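PDB 3CR8: sulfate adenylyltransferase, adenylylsulfate kinase from Thiobacillus denitrificans, which probably phosphorylates adenosine 5'-phosphosulfate with ATP, yielding activated sulfate (3'-phosphoadenylyl sulfate) and ADP. Local coordinates for residues R165-Q170 against N190-L195. Residues are numbered along the deposited sequence; the frame is centred on the assembly and turned at random.
Sequences RIIAWQ and NEANLL
Asn190 follows helix 177-189, and its carbonyl O comes within 2.8 Å of Arg165 NE at an angle too poor for a hydrogen bond. Arg165 reaches it with CG anti to the backbone N (chi1 -177°) and the chain extended to NE, so that CD also approaches Glu191 O. An alanine at Arg165 would probably leave the turn at Asn190 and Glu191 less well covered, because the CD and NE that meet the carbonyl oxygen of Asn190, and the CD that meets that of Glu191, are removed. Glu191, at positive phi, is the C' residue of the Schellman motif that ends the helix. Ala192 then sets CB against Ile167 CG1, 3.3 Å away. Asn193 grips Arg165 O twice: its backbone N donates at 3.0 Å, and ND2 at 3.1 Å in a nearly straight bond (173°) that lies in the plane of its own amide. From here strands 166-169 and 193-196 run parallel, the crossover through helix 177-189 making a beta-alpha-beta unit within the five-stranded parallel sheet of the ATP-sulfurylase-like region. Asn193 O accepts from Ile167 N (2.9 Å). Leu194 turns to the Ile167 face, where both side chains meet helix 177-189. Leu195 N donates to Ile167 O at 2.8 Å, and its carbonyl receives Trp169 N almost along the C=O axis. On the other face, beneath helix 151-160, Leu195 CB lies 3.9 Å from Ile166 CG2, the two side chains crossing obliquely.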
ATOM      1  N   ARG A 165      12.777 -40.207 -10.696  1.00 37.67           N
ATOM      2  CA  ARG A 165      11.353 -40.468 -10.871  1.00 43.33           C
ATOM      3  C   ARG A 165      10.686 -39.110 -11.102  1.00 55.08           C
ATOM      4  O   ARG A 165      10.892 -38.178 -10.301  1.00 45.58           O
ATOM      5  CB  ARG A 165      10.840 -41.107  -9.575  1.00 46.23           C
ATOM      6  CG  ARG A 165       9.410 -41.531  -9.537  1.00 57.38           C
ATOM      7  CD  ARG A 165       8.971 -41.590  -8.091  1.00 65.46           C
ATOM      8  NE  ARG A 165       7.939 -42.586  -7.879  1.00 67.25           N
ATOM      9  CZ  ARG A 165       8.205 -43.807  -7.460  1.00 83.62           C
ATOM     10  NH1 ARG A 165       9.468 -44.145  -7.219  1.00 74.11           N
ATOM     11  NH2 ARG A 165       7.219 -44.676  -7.280  1.00104.02           N
ATOM     12  N   ILE A 166       9.892 -39.002 -12.178  1.00 60.83           N
ATOM     13  CA  ILE A 166       9.387 -37.713 -12.658  1.00 40.55           C
ATOM     14  C   ILE A 166       7.963 -37.794 -13.208  1.00 41.40           C
ATOM     15  O   ILE A 166       7.687 -38.547 -14.152  1.00 36.83           O
ATOM     16  CB  ILE A 166      10.325 -37.143 -13.751  1.00 38.47           C
ATOM     17  CG1 ILE A 166      11.771 -37.063 -13.246  1.00 40.55           C
ATOM     18  CG2 ILE A 166       9.867 -35.791 -14.201  1.00 38.11           C
ATOM     19  CD1 ILE A 166      12.801 -36.856 -14.344  1.00 40.91           C
ATOM     20  N   ILE A 167       7.069 -37.007 -12.604  1.00 51.44           N
ATOM     21  CA  ILE A 167       5.754 -36.751 -13.172  1.00 46.40           C
ATOM     22  C   ILE A 167       5.870 -35.644 -14.215  1.00 42.85           C
ATOM     23  O   ILE A 167       6.498 -34.607 -13.975  1.00 44.29           O
ATOM     24  CB  ILE A 167       4.770 -36.246 -12.119  1.00 47.73           C
ATOM     25  CG1 ILE A 167       5.039 -36.895 -10.782  1.00 46.68           C
ATOM     26  CG2 ILE A 167       3.318 -36.470 -12.550  1.00 47.92           C
ATOM     27  CD1 ILE A 167       3.989 -36.539  -9.769  1.00 55.41           C
ATOM     28  N   ALA A 168       5.232 -35.860 -15.358  1.00 49.49           N
ATOM     29  CA  ALA A 168       5.157 -34.849 -16.395  1.00 48.79           C
ATOM     30  C   ALA A 168       3.743 -34.339 -16.510  1.00 44.35           C
ATOM     31  O   ALA A 168       2.790 -35.090 -16.304  1.00 47.17           O
ATOM     32  CB  ALA A 168       5.605 -35.418 -17.710  1.00 44.80           C
ATOM     33  N   TRP A 169       3.625 -33.059 -16.828  1.00 37.85           N
ATOM     34  CA  TRP A 169       2.347 -32.424 -17.078  1.00 41.32           C
ATOM     35  C   TRP A 169       2.547 -31.739 -18.429  1.00 49.32           C
ATOM     36  O   TRP A 169       3.354 -30.809 -18.560  1.00 39.48           O
ATOM     37  CB  TRP A 169       2.030 -31.425 -15.953  1.00 44.69           C
ATOM     38  CG  TRP A 169       0.846 -30.582 -16.203  1.00 48.97           C
ATOM     39  CD1 TRP A 169       0.793 -29.417 -16.914  1.00 55.26           C
ATOM     40  CD2 TRP A 169      -0.470 -30.817 -15.724  1.00 57.50           C
ATOM     41  NE1 TRP A 169      -0.486 -28.921 -16.912  1.00 64.83           N
ATOM     42  CE2 TRP A 169      -1.280 -29.767 -16.198  1.00 46.44           C
ATOM     43  CE3 TRP A 169      -1.041 -31.806 -14.942  1.00 64.85           C
ATOM     44  CZ2 TRP A 169      -2.624 -29.692 -15.916  1.00 55.55           C
ATOM     45  CZ3 TRP A 169      -2.384 -31.726 -14.666  1.00 69.74           C
ATOM     46  CH2 TRP A 169      -3.160 -30.677 -15.147  1.00 68.47           C
ATOM     47  N   GLN A 170       1.854 -32.240 -19.444  1.00 48.88           N
ATOM     48  CA  GLN A 170       2.041 -31.758 -20.798  1.00 35.10           C
ATOM     49  C   GLN A 170       0.989 -30.745 -21.187  1.00 41.16           C
ATOM     50  O   GLN A 170       0.209 -30.976 -22.096  1.00 52.25           O
ATOM     51  CB  GLN A 170       2.036 -32.934 -21.766  1.00 45.41           C
ATOM     52  CG  GLN A 170       3.426 -33.560 -21.945  1.00 46.40           C
ATOM     53  CD  GLN A 170       3.419 -35.062 -22.278  1.00 49.83           C
ATOM     54  OE1 GLN A 170       2.442 -35.616 -22.777  1.00 45.05           O
ATOM     55  NE2 GLN A 170       4.526 -35.716 -21.996  1.00 46.58           N
ATOM     56  N   ASN A 190       3.652 -39.276  -4.925  1.00 63.72           N
ATOM     57  CA  ASN A 190       4.366 -40.290  -5.695  1.00 55.46           C
ATOM     58  C   ASN A 190       5.867 -40.146  -5.523  1.00 53.13           C
ATOM     59  O   ASN A 190       6.641 -40.758  -6.254  1.00 52.26           O
ATOM     60  CB  ASN A 190       4.003 -40.205  -7.182  1.00 50.71           C
ATOM     61  CG  ASN A 190       2.567 -40.631  -7.455  1.00 57.75           C
ATOM     62  OD1 ASN A 190       2.312 -41.791  -7.791  1.00 64.35           O
ATOM     63  ND2 ASN A 190       1.621 -39.700  -7.304  1.00 50.26           N
ATOM     64  N   GLU A 191       6.263 -39.343  -4.541  1.00 53.55           N
ATOM     65  CA  GLU A 191       7.674 -39.075  -4.295  1.00 59.61           C
ATOM     66  C   GLU A 191       8.418 -38.800  -5.606  1.00 61.15           C
ATOM     67  O   GLU A 191       9.464 -39.422  -5.903  1.00 48.54           O
ATOM     68  CB  GLU A 191       8.320 -40.236  -3.539  1.00 55.24           C
ATOM     69  CG  GLU A 191       7.755 -40.449  -2.125  1.00 71.50           C
ATOM     70  CD  GLU A 191       8.512 -41.506  -1.337  1.00 88.80           C
ATOM     71  OE1 GLU A 191       9.766 -41.477  -1.338  1.00 88.26           O
ATOM     72  OE2 GLU A 191       7.849 -42.365  -0.718  1.00102.19           O
ATOM     73  N   ALA A 192       7.867 -37.854  -6.373  1.00 51.54           N
ATOM     74  CA  ALA A 192       8.371 -37.536  -7.703  1.00 53.84           C
ATOM     75  C   ALA A 192       8.725 -36.059  -7.901  1.00 50.91           C
ATOM     76  O   ALA A 192       8.150 -35.172  -7.249  1.00 53.61           O
ATOM     77  CB  ALA A 192       7.361 -37.991  -8.761  1.00 47.85           C
ATOM     78  N   ASN A 193       9.684 -35.819  -8.797  1.00 47.00           N
ATOM     79  CA  ASN A 193       9.951 -34.477  -9.315  1.00 46.50           C
ATOM     80  C   ASN A 193       8.925 -34.126 -10.387  1.00 51.61           C
ATOM     81  O   ASN A 193       8.256 -35.013 -10.916  1.00 52.79           O
ATOM     82  CB  ASN A 193      11.369 -34.369  -9.866  1.00 44.49           C
ATOM     83  CG  ASN A 193      12.428 -34.833  -8.864  1.00 52.05           C
ATOM     84  OD1 ASN A 193      13.057 -34.020  -8.188  1.00 56.05           O
ATOM     85  ND2 ASN A 193      12.625 -36.145  -8.768  1.00 53.38           N
ATOM     86  N   LEU A 194       8.771 -32.840 -10.685  1.00 49.70           N
ATOM     87  CA  LEU A 194       7.697 -32.405 -11.563  1.00 37.18           C
ATOM     88  C   LEU A 194       8.263 -31.702 -12.759  1.00 47.77           C
ATOM     89  O   LEU A 194       9.130 -30.826 -12.620  1.00 43.11           O
ATOM     90  CB  LEU A 194       6.756 -31.453 -10.835  1.00 50.57           C
ATOM     91  CG  LEU A 194       5.649 -30.855 -11.694  1.00 42.52           C
ATOM     92  CD1 LEU A 194       4.705 -31.946 -12.116  1.00 45.60           C
ATOM     93  CD2 LEU A 194       4.919 -29.743 -10.950  1.00 41.96           C
ATOM     94  N   LEU A 195       7.757 -32.105 -13.928  1.00 50.63           N
ATOM     95  CA  LEU A 195       8.110 -31.513 -15.210  1.00 37.93           C
ATOM     96  C   LEU A 195       6.891 -30.807 -15.842  1.00 43.87           C
ATOM     97  O   LEU A 195       5.887 -31.436 -16.218  1.00 45.64           O
ATOM     98  CB  LEU A 195       8.689 -32.578 -16.151  1.00 33.79           C
ATOM     99  CG  LEU A 195       8.954 -32.080 -17.577  1.00 44.91           C
ATOM    100  CD1 LEU A 195      10.063 -31.031 -17.558  1.00 49.87           C
ATOM    101  CD2 LEU A 195       9.318 -33.188 -18.525  1.00 37.01           C
TER